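Local atomic coordinates of hypothetical protein, conserved (Leishmania major, PDB entry 2B4W), a protein that is of unknown function but belongs to the DUF1861 family, whose beta-fructosidase-like relatives share a five-bladed beta-propeller fold, and is therefore probably a propeller itself. Residues 18-24 against 69-73; 29-33 against 285-289; 32-36 against 265-270; 42-47 against 59-65. All coordinates share one frame; numbering follows the deposited sequence.

Contacts 1 and 4 are strand pairings in one mixed sheet, parallel and antiparallel respectively, joined where strand 70-73 adjoins 59-67. Both are partly buried: K23 and E70 in contact 1 and K42 and E64 in contact 4 are charged, beside buried L20 and F71 and buried Y46, L62 and F63. Contacts 2 and 3 are buried and share N32 and C33; strand 29-31 and the loop after it meet strand 287-293, and the loop also meets 264-271, through water, carboxylate and ring contacts. Contact 3 is innermost, its centre about 5 Å from the centre of the chain. E288 ties contacts 2 and 3 together, bonding both C33 and S267, while F22 of contact 1 packs on V30 and C33.

Contact 1. Residues 18-24 against 69-73; sequences VLLTFKG and DEFTA
T21, F22 and K23 pair in parallel with E70, F71 and T72, the axes of strands 21-23 and 70-73 closing to 4.7 Å at an angle of 24°. The evidence for the parallel register is the alternating bond pattern. T21 N donates to D69 O at 2.9 Å, and T21 O in turn accepts from F71 N. K23 N then bonds F71 O, and K23 O receives A73 N at 2.9 Å, so T21 and K23 use both their N-H and their carbonyl while F22 between them uses neither across this border.

On the face bearing F22 and F71, the two side chains lie side by side and point the same way, with F22 CD2 meeting F71 CB at 3.8 Å. L20 CD1 reaches the F71 ring at CE2, 3.9 Å off. Strand 70-73 is a link in a mixed sheet: it runs parallel to strand 16-23 on one border and antiparallel to strand 59-67 on the other, and the F22 ring also meets F63 of that second neighbour edge-to-face.

The face of T21, E70, K23 and T72 is more polar. A chi1 of 177° carries the extended E70 chain past T21 OG1 to K23. There the lysine's methylene CD rests against E70 CD at 3.6 Å; with the lysine chain bent further out, NZ stays 4.1 Å from E70 OE1, beyond a salt bridge. At the N-terminal end the D69 carboxylate crosses V18 at about a right angle, OD2 lying 3.6 Å from V18 CG2, while OD1 forms a salt bridge with R290.

Contact 2. Residues 29-33 against 285-289; sequences DVYNC and DSHEG
The axes of strands 29-31 and 287-289 approach to 4.8 Å where Y31 lies against D285 and H287, but their directions differ by 39° and no regular bridge forms. S286 and H287 together face V283 as a classic beta bulge.

The carbonyl of D285 stands over one face of the Y31 ring, its O 3.2 Å above the plane at the ring's centre. Y31 CG sits between its own backbone N and carbonyl carbon (chi1 63°), a rotation that lays the ring flat beneath the D285 peptide. N32 OD1 lies at the ring's edge, in plane.

E288 makes the direct bond of the contact: C33 N donates to OE1 at 3.0 Å, reaching it from above the carboxylate plane, 54° out. The bend at chi2 folds the acid back onto C33, whose SG touches E288 CG at 3.4 Å; OE2 is also hydrogen-bonded to S267 OG. Water mediates elsewhere. One bridges D29 OD1 and S286 O, at 2.9 and 2.7 Å, donating to both and so reconciling two neighbouring acceptors; another links D29 OD2 to D285 O. D29 also has R52 as a salt-bridge partner.

Around this buried site, strand 42-50 flanks 29-31 through backbone bonds of D29 with E50 and Y31 with R48, while strand 16-23 borders 287-293 through L20 and E288, and F22 packs on V30 and C33.

Contact 3. Residues 32-36 against 265-270; sequences NCSVP and FASGIV
N32 and F265 set the orientation of this contact: the asparagine amide lies over one face of the phenyl ring, with the two planes 28° apart and the side chains crossing at about a right angle. The setting is deep inside what is probably a beta-propeller, where the loop between strands 29-31 and 37-39 runs alongside strand 264-271, their end-to-end directions 5° apart; that strand carries a classic beta bulge in which S267 and G268 both face Y280.

N32 ND2 stands 3.5 Å above the F265 ring plane, offset toward the rim, and the nearest atoms are N32 CG and F265 CD1 at 3.3 Å. With chi1 at 177° the F265 side chain extends away from its own N, which swings the ring up to the amide; ND2 has its hydrogen-bond partner in D83.

At the bulge S267, already held by E288 from a strand two places away in the sheet, turns its hydroxyl toward the loop, OG coming to 3.1 Å from C33 O. A water lies 2.8 Å from C33 O and 3.0 Å from A266 O, placed to bridge the two carbonyls.

Further along, contacts are apolar. G268 has no side chain, and V35 CG2 comes over its CA at 3.9 Å; the P36 ring crosses V270, with CD 4.0 Å from V270 CG2. S34 turns its side chain from the strand: its OG takes a bond from Y46 N and donates to V35 O at 3.1 Å, from above the carbonyl plane.

Contact 4. Residues 42-47 against 59-65; sequences KTHIYG and HVRLFEE
Y46 carries L62 CD1 over one face of its ring, a CH-pi contact 3.8 Å from the centroid and 24° off the normal, with R61 O near the plane at the edge. In L62, chi1 sends the chain outward and chi2 near 72° turns CD1 onto that face. The F63 ring meets I45 O in plane at its edge, with G47 N also near that edge. H44 and E64 lie side by side, pointing the same way, their ring and carboxylate planes 64° apart. Beyond the two strands, F37 lies nearly parallel to the Y46 ring and W79 meets it edge-to-face.

Segments 42-47 and 59-65 belong to the antiparallel hairpin of strands 42-50 and 59-67. I45 and F63 are a hydrogen-bonded pair, both bonds 2.7 Å (I45 N to F63 O, F63 N to I45 O); G47 and R61 form the next. H44 with E64 and Y46 with L62 are non-hydrogen-bonded pairs.

The hairpin is apolar and aromatic round Y46, L62 and F63, with R61 partly exposed beyond. At the other end K42 NZ bridges to E64 OE2 at 2.8 Å, though this exposed lysine's placement is less certain; it would probably offset the E64 charge, while a water in the H44 ring plane links NE2 to E64 OE1.

Contact 1. Residues 18-24 against 69-73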
loop_
_atom_site.group_PDB
_atom_site.type_symbol
_atom_site.label_atom_id
_atom_site.label_comp_id
_atom_site.label_asym_id
_atom_site.label_seq_id
_atom_site.Cartn_x
_atom_site.Cartn_y
_atom_site.Cartn_z
ATOM N N VAL A 18 -0.919 -12.312 12.725
ATOM C CA VAL A 18 -1.102 -11.444 13.871
ATOM C C VAL A 18 -1.861 -10.179 13.438
ATOM O O VAL A 18 -1.942 -9.913 12.231
ATOM C CB VAL A 18 0.196 -10.964 14.544
ATOM C CG1 VAL A 18 1.087 -12.115 15.005
ATOM C CG2 VAL A 18 0.968 -10.056 13.588
ATOM N N LEU A 19 -2.342 -9.492 14.475
ATOM C CA LEU A 19 -2.889 -8.145 14.303
ATOM C C LEU A 19 -1.951 -7.187 15.027
ATOM O O LEU A 19 -1.498 -7.490 16.135
ATOM C CB LEU A 19 -4.322 -8.022 14.802
ATOM C CG LEU A 19 -5.373 -8.767 13.963
ATOM C CD1 LEU A 19 -6.743 -8.630 14.618
ATOM C CD2 LEU A 19 -5.394 -8.287 12.519
ATOM N N LEU A 20 -1.658 -6.061 14.382
ATOM C CA LEU A 20 -0.803 -5.086 15.045
ATOM C C LEU A 20 -1.575 -4.498 16.229
ATOM O O LEU A 20 -2.802 -4.414 16.168
ATOM C CB LEU A 20 -0.369 -3.933 14.140
ATOM C CG LEU A 20 0.300 -4.298 12.813
ATOM C CD1 LEU A 20 1.151 -3.159 12.274
ATOM C CD2 LEU A 20 1.123 -5.558 12.980
ATOM N N THR A 21 -0.842 -4.107 17.252
ATOM C CA THR A 21 -1.421 -3.392 18.384
ATOM C C THR A 21 -0.890 -1.960 18.288
ATOM O O THR A 21 0.300 -1.776 17.998
ATOM C CB THR A 21 -1.112 -3.949 19.784
ATOM O OG1 THR A 21 0.290 -3.826 20.051
ATOM C CG2 THR A 21 -1.485 -5.411 19.882
ATOM N N PHE A 22 -1.752 -0.977 18.468
ATOM C CA PHE A 22 -1.393 0.432 18.378
ATOM C C PHE A 22 -1.708 1.113 19.717
ATOM O O PHE A 22 -2.757 0.801 20.268
ATOM C CB PHE A 22 -2.111 1.164 17.245
ATOM C CG PHE A 22 -1.763 0.653 15.861
ATOM C CD1 PHE A 22 -2.468 -0.387 15.285
ATOM C CD2 PHE A 22 -0.723 1.220 15.162
ATOM C CE1 PHE A 22 -2.125 -0.828 14.020
ATOM C CE2 PHE A 22 -0.385 0.786 13.898
ATOM C CZ PHE A 22 -1.077 -0.255 13.319
ATOM N N LYS A 23 -0.822 1.979 20.182
ATOM C CA LYS A 23 -0.911 2.729 21.421
ATOM C C LYS A 23 -0.801 4.221 21.191
ATOM O O LYS A 23 -0.144 4.708 20.285
ATOM C CB LYS A 23 0.156 2.298 22.422
ATOM C CG LYS A 23 0.042 0.869 22.919
ATOM C CD LYS A 23 1.398 0.373 23.422
ATOM C CE LYS A 23 1.261 -0.143 24.849
ATOM N NZ LYS A 23 0.193 -1.185 24.932
ATOM N N GLY A 24 -1.474 4.921 22.091
ATOM C CA GLY A 24 -1.589 6.356 22.044
ATOM C C GLY A 24 -2.732 6.781 21.132
ATOM O O GLY A 24 -2.893 7.967 20.832
ATOM N N ASP A 69 5.260 -6.283 16.759
ATOM C CA ASP A 69 3.923 -5.954 16.247
ATOM C C ASP A 69 3.175 -4.960 17.135
ATOM O O ASP A 69 1.948 -4.898 17.188
ATOM C CB ASP A 69 3.126 -7.242 16.023
ATOM C CG ASP A 69 3.834 -8.185 15.066
ATOM O OD1 ASP A 69 4.249 -7.771 13.961
ATOM O OD2 ASP A 69 3.983 -9.380 15.398
ATOM N N GLU A 70 3.920 -4.087 17.817
ATOM C CA GLU A 70 3.431 -3.011 18.649
ATOM C C GLU A 70 4.047 -1.665 18.258
ATOM O O GLU A 70 5.255 -1.450 18.148
ATOM C CB GLU A 70 3.712 -3.244 20.135
ATOM C CG GLU A 70 3.243 -2.049 20.984
ATOM C CD GLU A 70 3.759 -2.209 22.408
ATOM O OE1 GLU A 70 3.316 -3.159 23.083
ATOM O OE2 GLU A 70 4.606 -1.419 22.861
ATOM N N PHE A 71 3.154 -0.710 18.041
ATOM C CA PHE A 71 3.429 0.593 17.467
ATOM C C PHE A 71 2.819 1.714 18.286
ATOM O O PHE A 71 1.618 1.728 18.580
ATOM C CB PHE A 71 2.907 0.596 16.012
ATOM C CG PHE A 71 3.840 -0.182 15.082
ATOM C CD1 PHE A 71 4.896 0.484 14.492
ATOM C CD2 PHE A 71 3.636 -1.517 14.826
ATOM C CE1 PHE A 71 5.764 -0.199 13.661
ATOM C CE2 PHE A 71 4.490 -2.219 13.993
ATOM C CZ PHE A 71 5.540 -1.543 13.416
ATOM N N THR A 72 3.647 2.692 18.668
ATOM C CA THR A 72 3.120 3.807 19.453
ATOM C C THR A 72 3.151 5.118 18.676
ATOM O O THR A 72 4.107 5.506 18.010
ATOM C CB THR A 72 3.881 3.999 20.775
ATOM O OG1 THR A 72 3.693 2.866 21.611
ATOM C CG2 THR A 72 3.305 5.145 21.576
ATOM N N ALA A 73 2.034 5.844 18.775
ATOM C CA ALA A 73 1.920 7.054 17.970
ATOM C C ALA A 73 2.993 8.041 18.376
ATOM O O ALA A 73 3.290 8.157 19.572
ATOM C CB ALA A 73 0.514 7.628 18.151
#

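Contact 2. Residues 29-33 against 285-289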
loop_
_atom_site.group_PDB
_atom_site.type_symbol
_atom_site.label_atom_id
_atom_site.label_comp_id
_atom_site.label_asym_id
_atom_site.label_seq_id
_atom_site.Cartn_x
_atom_site.Cartn_y
_atom_site.Cartn_z
ATOM N N ASP A 29 -9.814 3.335 15.532
ATOM C CA ASP A 29 -9.317 2.260 14.691
ATOM C C ASP A 29 -8.063 2.794 13.983
ATOM O O ASP A 29 -7.938 4.003 13.760
ATOM C CB ASP A 29 -10.314 1.814 13.640
ATOM C CG ASP A 29 -11.400 0.893 14.139
ATOM O OD1 ASP A 29 -11.219 0.312 15.223
ATOM O OD2 ASP A 29 -12.431 0.758 13.450
ATOM N N VAL A 30 -7.173 1.893 13.645
ATOM C CA VAL A 30 -5.979 2.176 12.863
ATOM C C VAL A 30 -5.898 1.118 11.770
ATOM O O VAL A 30 -5.935 -0.060 12.118
ATOM C CB VAL A 30 -4.689 2.137 13.690
ATOM C CG1 VAL A 30 -3.517 2.426 12.748
ATOM C CG2 VAL A 30 -4.735 3.126 14.839
ATOM N N TYR A 31 -5.829 1.514 10.515
ATOM C CA TYR A 31 -5.918 0.546 9.426
ATOM C C TYR A 31 -5.310 1.179 8.174
ATOM O O TYR A 31 -4.806 2.279 8.324
ATOM C CB TYR A 31 -7.343 0.086 9.210
ATOM C CG TYR A 31 -8.376 1.084 8.790
ATOM C CD1 TYR A 31 -8.962 1.983 9.679
ATOM C CD2 TYR A 31 -8.787 1.119 7.472
ATOM C CE1 TYR A 31 -9.914 2.869 9.214
ATOM C CE2 TYR A 31 -9.731 1.997 7.001
ATOM C CZ TYR A 31 -10.297 2.883 7.898
ATOM O OH TYR A 31 -11.243 3.767 7.426
ATOM N N ASN A 32 -5.364 0.446 7.084
ATOM C CA ASN A 32 -4.762 0.756 5.804
ATOM C C ASN A 32 -3.481 1.577 5.973
ATOM O O ASN A 32 -3.343 2.715 5.535
ATOM C CB ASN A 32 -5.775 1.480 4.929
ATOM C CG ASN A 32 -6.963 0.598 4.593
ATOM O OD1 ASN A 32 -7.012 -0.591 4.907
ATOM N ND2 ASN A 32 -7.938 1.199 3.925
ATOM N N CYS A 33 -2.522 0.950 6.638
ATOM C CA CYS A 33 -1.253 1.612 6.955
ATOM C C CYS A 33 -0.387 1.736 5.715
ATOM O O CYS A 33 -0.650 1.103 4.687
ATOM C CB CYS A 33 -0.548 0.793 8.024
ATOM S SG CYS A 33 -1.384 0.852 9.644
ATOM N N ASP A 285 -11.236 -2.773 7.198
ATOM C CA ASP A 285 -11.259 -1.330 7.346
ATOM C C ASP A 285 -11.320 -0.939 8.822
ATOM O O ASP A 285 -11.814 0.135 9.175
ATOM C CB ASP A 285 -12.399 -0.640 6.591
ATOM C CG ASP A 285 -12.018 -0.275 5.168
ATOM O OD1 ASP A 285 -11.034 -0.820 4.617
ATOM O OD2 ASP A 285 -12.699 0.568 4.551
ATOM N N SER A 286 -10.801 -1.810 9.680
ATOM C CA SER A 286 -10.754 -1.526 11.112
ATOM C C SER A 286 -9.465 -1.851 11.844
ATOM O O SER A 286 -9.209 -1.278 12.924
ATOM C CB SER A 286 -11.877 -2.352 11.780
ATOM O OG SER A 286 -11.640 -3.745 11.677
ATOM N N HIS A 287 -8.656 -2.773 11.320
ATOM C CA HIS A 287 -7.416 -3.199 11.959
ATOM C C HIS A 287 -6.282 -3.249 10.927
ATOM O O HIS A 287 -6.520 -3.107 9.731
ATOM C CB HIS A 287 -7.538 -4.577 12.615
ATOM C CG HIS A 287 -8.490 -4.721 13.765
ATOM N ND1 HIS A 287 -9.859 -4.592 13.600
ATOM C CD2 HIS A 287 -8.331 -4.998 15.077
ATOM C CE1 HIS A 287 -10.490 -4.775 14.754
ATOM N NE2 HIS A 287 -9.584 -5.026 15.680
ATOM N N GLU A 288 -5.064 -3.454 11.405
ATOM C CA GLU A 288 -3.888 -3.681 10.564
ATOM C C GLU A 288 -3.337 -5.065 10.893
ATOM O O GLU A 288 -3.122 -5.360 12.062
ATOM C CB GLU A 288 -2.853 -2.575 10.761
ATOM C CG GLU A 288 -1.687 -2.504 9.805
ATOM C CD GLU A 288 -1.966 -2.236 8.350
ATOM O OE1 GLU A 288 -3.030 -1.661 8.013
ATOM O OE2 GLU A 288 -1.099 -2.581 7.489
ATOM N N GLY A 289 -3.132 -5.882 9.859
ATOM C CA GLY A 289 -2.606 -7.204 10.106
ATOM C C GLY A 289 -1.249 -7.420 9.455
ATOM O O GLY A 289 -0.812 -6.696 8.554
HETATM O O HOH W 1 -12.792 2.104 11.154
HETATM O O HOH W 2 -8.867 -1.283 15.569
HETATM O O HOH W 3 -13.037 3.292 5.880
HETATM O O HOH W 4 -8.873 -2.762 5.283
HETATM O O HOH W 5 -10.191 -0.152 1.855
#

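Contact 3. Residues 32-36 against 265-270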
loop_
_atom_site.group_PDB
_atom_site.type_symbol
_atom_site.label_atom_id
_atom_site.label_comp_id
_atom_site.label_asym_id
_atom_site.label_seq_id
_atom_site.Cartn_x
_atom_site.Cartn_y
_atom_site.Cartn_z
ATOM N N ASN A 32 -5.364 0.446 7.084
ATOM C CA ASN A 32 -4.762 0.756 5.804
ATOM C C ASN A 32 -3.481 1.577 5.973
ATOM O O ASN A 32 -3.343 2.715 5.535
ATOM C CB ASN A 32 -5.775 1.480 4.929
ATOM C CG ASN A 32 -6.963 0.598 4.593
ATOM O OD1 ASN A 32 -7.012 -0.591 4.907
ATOM N ND2 ASN A 32 -7.938 1.199 3.925
ATOM N N CYS A 33 -2.522 0.950 6.638
ATOM C CA CYS A 33 -1.253 1.612 6.955
ATOM C C CYS A 33 -0.387 1.736 5.715
ATOM O O CYS A 33 -0.650 1.103 4.687
ATOM C CB CYS A 33 -0.548 0.793 8.024
ATOM S SG CYS A 33 -1.384 0.852 9.644
ATOM N N SER A 34 0.679 2.532 5.825
ATOM C CA SER A 34 1.734 2.438 4.826
ATOM C C SER A 34 2.487 1.124 5.003
ATOM O O SER A 34 2.302 0.406 5.997
ATOM C CB SER A 34 2.748 3.568 4.930
ATOM O OG SER A 34 3.366 3.595 6.183
ATOM N N VAL A 35 3.390 0.814 4.076
ATOM C CA VAL A 35 4.294 -0.308 4.421
ATOM C C VAL A 35 5.165 0.130 5.564
ATOM O O VAL A 35 5.486 1.327 5.696
ATOM C CB VAL A 35 5.139 -0.713 3.204
ATOM C CG1 VAL A 35 6.039 0.438 2.818
ATOM C CG2 VAL A 35 5.957 -1.940 3.529
ATOM N N PRO A 36 5.607 -0.706 6.490
ATOM C CA PRO A 36 6.599 -0.192 7.442
ATOM C C PRO A 36 7.875 0.301 6.776
ATOM O O PRO A 36 8.182 -0.032 5.633
ATOM C CB PRO A 36 6.907 -1.436 8.301
ATOM C CG PRO A 36 5.595 -2.170 8.244
ATOM C CD PRO A 36 5.240 -2.098 6.775
ATOM N N PHE A 265 -6.881 -4.786 2.623
ATOM C CA PHE A 265 -6.349 -3.779 1.697
ATOM C C PHE A 265 -4.862 -3.616 1.953
ATOM O O PHE A 265 -4.520 -3.071 3.011
ATOM C CB PHE A 265 -7.154 -2.517 1.983
ATOM C CG PHE A 265 -6.782 -1.272 1.214
ATOM C CD1 PHE A 265 -5.757 -0.454 1.672
ATOM C CD2 PHE A 265 -7.459 -0.928 0.057
ATOM C CE1 PHE A 265 -5.420 0.685 0.975
ATOM C CE2 PHE A 265 -7.118 0.222 -0.646
ATOM C CZ PHE A 265 -6.097 1.035 -0.191
ATOM N N ALA A 266 -4.077 -4.109 1.019
ATOM C CA ALA A 266 -2.638 -4.270 1.116
ATOM C C ALA A 266 -1.901 -3.010 1.530
ATOM O O ALA A 266 -2.171 -1.899 1.063
ATOM C CB ALA A 266 -2.073 -4.759 -0.230
ATOM N N SER A 267 -0.945 -3.178 2.431
ATOM C CA SER A 267 -0.071 -2.075 2.834
ATOM C C SER A 267 1.283 -2.183 2.130
ATOM O O SER A 267 1.719 -1.273 1.438
ATOM C CB SER A 267 0.105 -2.053 4.347
ATOM O OG SER A 267 -1.150 -1.931 4.992
ATOM N N GLY A 268 1.925 -3.337 2.292
ATOM C CA GLY A 268 3.120 -3.703 1.531
ATOM C C GLY A 268 3.822 -4.904 2.132
ATOM O O GLY A 268 3.420 -5.465 3.167
ATOM N N ILE A 269 4.924 -5.334 1.521
ATOM C CA ILE A 269 5.707 -6.408 2.110
ATOM C C ILE A 269 7.057 -5.931 2.643
ATOM O O ILE A 269 7.627 -4.930 2.213
ATOM C CB ILE A 269 6.008 -7.546 1.112
ATOM C CG1 ILE A 269 6.753 -6.992 -0.078
ATOM C CG2 ILE A 269 4.739 -8.320 0.777
ATOM C CD1 ILE A 269 7.243 -7.984 -1.123
ATOM N N VAL A 270 7.554 -6.701 3.608
ATOM C CA VAL A 270 8.897 -6.476 4.134
ATOM C C VAL A 270 9.719 -7.754 3.947
ATOM O O VAL A 270 9.277 -8.819 4.373
ATOM C CB VAL A 270 8.869 -6.080 5.615
ATOM C CG1 VAL A 270 10.271 -5.967 6.184
ATOM C CG2 VAL A 270 8.128 -4.758 5.830
HETATM O O HOH W 6 -2.748 -0.217 3.478
#

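Contact 4. Residues 42-47 against 59-65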
loop_
_atom_site.group_PDB
_atom_site.type_symbol
_atom_site.label_atom_id
_atom_site.label_comp_id
_atom_site.label_asym_id
_atom_site.label_seq_id
_atom_site.Cartn_x
_atom_site.Cartn_y
_atom_site.Cartn_z
ATOM N N LYS A 42 14.852 3.103 14.086
ATOM C CA LYS A 42 13.671 2.362 14.480
ATOM C C LYS A 42 12.675 2.186 13.326
ATOM O O LYS A 42 12.599 3.038 12.450
ATOM C CB LYS A 42 12.934 3.055 15.633
ATOM C CG LYS A 42 13.749 4.051 16.431
ATOM C CD LYS A 42 13.226 4.212 17.849
ATOM C CE LYS A 42 13.714 5.519 18.477
ATOM N NZ LYS A 42 13.278 5.631 19.909
ATOM N N THR A 43 11.962 1.072 13.430
ATOM C CA THR A 43 10.900 0.683 12.533
ATOM C C THR A 43 9.709 1.606 12.845
ATOM O O THR A 43 9.401 1.844 14.013
ATOM C CB THR A 43 10.536 -0.788 12.709
ATOM O OG1 THR A 43 11.628 -1.611 12.290
ATOM C CG2 THR A 43 9.345 -1.184 11.838
ATOM N N HIS A 44 9.109 2.138 11.806
ATOM C CA HIS A 44 7.986 3.064 11.882
ATOM C C HIS A 44 6.904 2.627 10.886
ATOM O O HIS A 44 7.088 1.791 9.999
ATOM C CB HIS A 44 8.384 4.476 11.554
ATOM C CG HIS A 44 9.272 5.196 12.499
ATOM N ND1 HIS A 44 10.637 5.040 12.504
ATOM C CD2 HIS A 44 8.983 6.106 13.472
ATOM C CE1 HIS A 44 11.137 5.822 13.447
ATOM N NE2 HIS A 44 10.168 6.486 14.063
ATOM N N ILE A 45 5.734 3.217 11.086
ATOM C CA ILE A 45 4.612 2.988 10.188
ATOM C C ILE A 45 3.661 4.197 10.242
ATOM O O ILE A 45 3.483 4.767 11.318
ATOM C CB ILE A 45 3.866 1.685 10.482
ATOM C CG1 ILE A 45 3.055 1.240 9.280
ATOM C CG2 ILE A 45 2.988 1.759 11.724
ATOM C CD1 ILE A 45 2.406 -0.123 9.341
ATOM N N TYR A 46 3.119 4.573 9.084
ATOM C CA TYR A 46 2.011 5.526 9.076
ATOM C C TYR A 46 0.696 4.753 9.098
ATOM O O TYR A 46 0.555 3.751 8.396
ATOM C CB TYR A 46 1.997 6.424 7.842
ATOM C CG TYR A 46 3.176 7.349 7.737
ATOM C CD1 TYR A 46 3.249 8.541 8.447
ATOM C CD2 TYR A 46 4.221 7.001 6.892
ATOM C CE1 TYR A 46 4.349 9.384 8.334
ATOM C CE2 TYR A 46 5.310 7.828 6.780
ATOM C CZ TYR A 46 5.372 9.009 7.493
ATOM O OH TYR A 46 6.492 9.770 7.321
ATOM N N GLY A 47 -0.263 5.219 9.877
ATOM C CA GLY A 47 -1.574 4.602 9.922
ATOM C C GLY A 47 -2.692 5.609 9.683
ATOM O O GLY A 47 -2.598 6.804 9.967
ATOM N N HIS A 59 -7.548 10.923 9.900
ATOM C CA HIS A 59 -6.309 11.670 9.833
ATOM C C HIS A 59 -5.182 10.628 9.781
ATOM O O HIS A 59 -5.462 9.439 9.931
ATOM C CB HIS A 59 -6.150 12.624 11.009
ATOM C CG HIS A 59 -6.067 11.921 12.328
ATOM N ND1 HIS A 59 -7.135 11.306 12.925
ATOM C CD2 HIS A 59 -5.027 11.731 13.162
ATOM C CE1 HIS A 59 -6.768 10.774 14.072
ATOM N NE2 HIS A 59 -5.469 11.018 14.254
ATOM N N VAL A 60 -3.952 11.053 9.564
ATOM C CA VAL A 60 -2.852 10.103 9.541
ATOM C C VAL A 60 -1.887 10.395 10.684
ATOM O O VAL A 60 -1.519 11.540 10.948
ATOM C CB VAL A 60 -2.037 10.136 8.235
ATOM C CG1 VAL A 60 -0.679 9.472 8.476
ATOM C CG2 VAL A 60 -2.800 9.493 7.092
ATOM N N ARG A 61 -1.482 9.340 11.377
ATOM C CA ARG A 61 -0.438 9.473 12.385
ATOM C C ARG A 61 0.817 8.686 11.995
ATOM O O ARG A 61 0.775 7.754 11.190
ATOM C CB ARG A 61 -0.927 9.004 13.749
ATOM C CG ARG A 61 -2.011 9.885 14.356
ATOM C CD ARG A 61 -1.536 11.268 14.712
ATOM N NE ARG A 61 -0.723 11.366 15.902
ATOM C CZ ARG A 61 -0.903 11.072 17.168
ATOM N NH1 ARG A 61 -2.015 10.555 17.672
ATOM N NH2 ARG A 61 0.110 11.321 17.995
ATOM N N LEU A 62 1.929 9.081 12.587
ATOM C CA LEU A 62 3.181 8.341 12.487
ATOM C C LEU A 62 3.319 7.521 13.778
ATOM O O LEU A 62 3.155 8.143 14.824
ATOM C CB LEU A 62 4.387 9.252 12.335
ATOM C CG LEU A 62 5.778 8.606 12.300
ATOM C CD1 LEU A 62 6.022 7.860 10.988
ATOM C CD2 LEU A 62 6.837 9.676 12.533
ATOM N N PHE A 63 3.605 6.229 13.637
ATOM C CA PHE A 63 3.884 5.322 14.719
ATOM C C PHE A 63 5.300 4.706 14.650
ATOM O O PHE A 63 5.815 4.328 13.588
ATOM C CB PHE A 63 2.908 4.152 14.754
ATOM C CG PHE A 63 1.438 4.527 14.830
ATOM C CD1 PHE A 63 0.766 4.924 13.696
ATOM C CD2 PHE A 63 0.772 4.452 16.037
ATOM C CE1 PHE A 63 -0.581 5.274 13.779
ATOM C CE2 PHE A 63 -0.565 4.770 16.132
ATOM C CZ PHE A 63 -1.217 5.183 14.992
ATOM N N GLU A 64 5.901 4.615 15.817
ATOM C CA GLU A 64 7.178 4.024 16.152
ATOM C C GLU A 64 6.958 2.651 16.785
ATOM O O GLU A 64 6.214 2.439 17.748
ATOM C CB GLU A 64 7.990 4.914 17.092
ATOM C CG GLU A 64 9.438 4.490 17.289
ATOM C CD GLU A 64 10.134 5.282 18.383
ATOM O OE1 GLU A 64 10.118 6.533 18.355
ATOM O OE2 GLU A 64 10.714 4.644 19.288
ATOM N N GLU A 65 7.643 1.670 16.197
ATOM C CA GLU A 65 7.707 0.355 16.803
ATOM C C GLU A 65 8.183 0.411 18.246
ATOM O O GLU A 65 9.278 0.874 18.583
ATOM C CB GLU A 65 8.669 -0.551 16.013
ATOM C CG GLU A 65 8.731 -1.942 16.625
ATOM C CD GLU A 65 9.584 -2.909 15.810
ATOM O OE1 GLU A 65 10.810 -2.964 16.031
ATOM O OE2 GLU A 65 9.017 -3.621 14.953
HETATM O O HOH W 7 12.379 -1.170 15.711
HETATM O O HOH W 8 10.619 8.385 15.758
#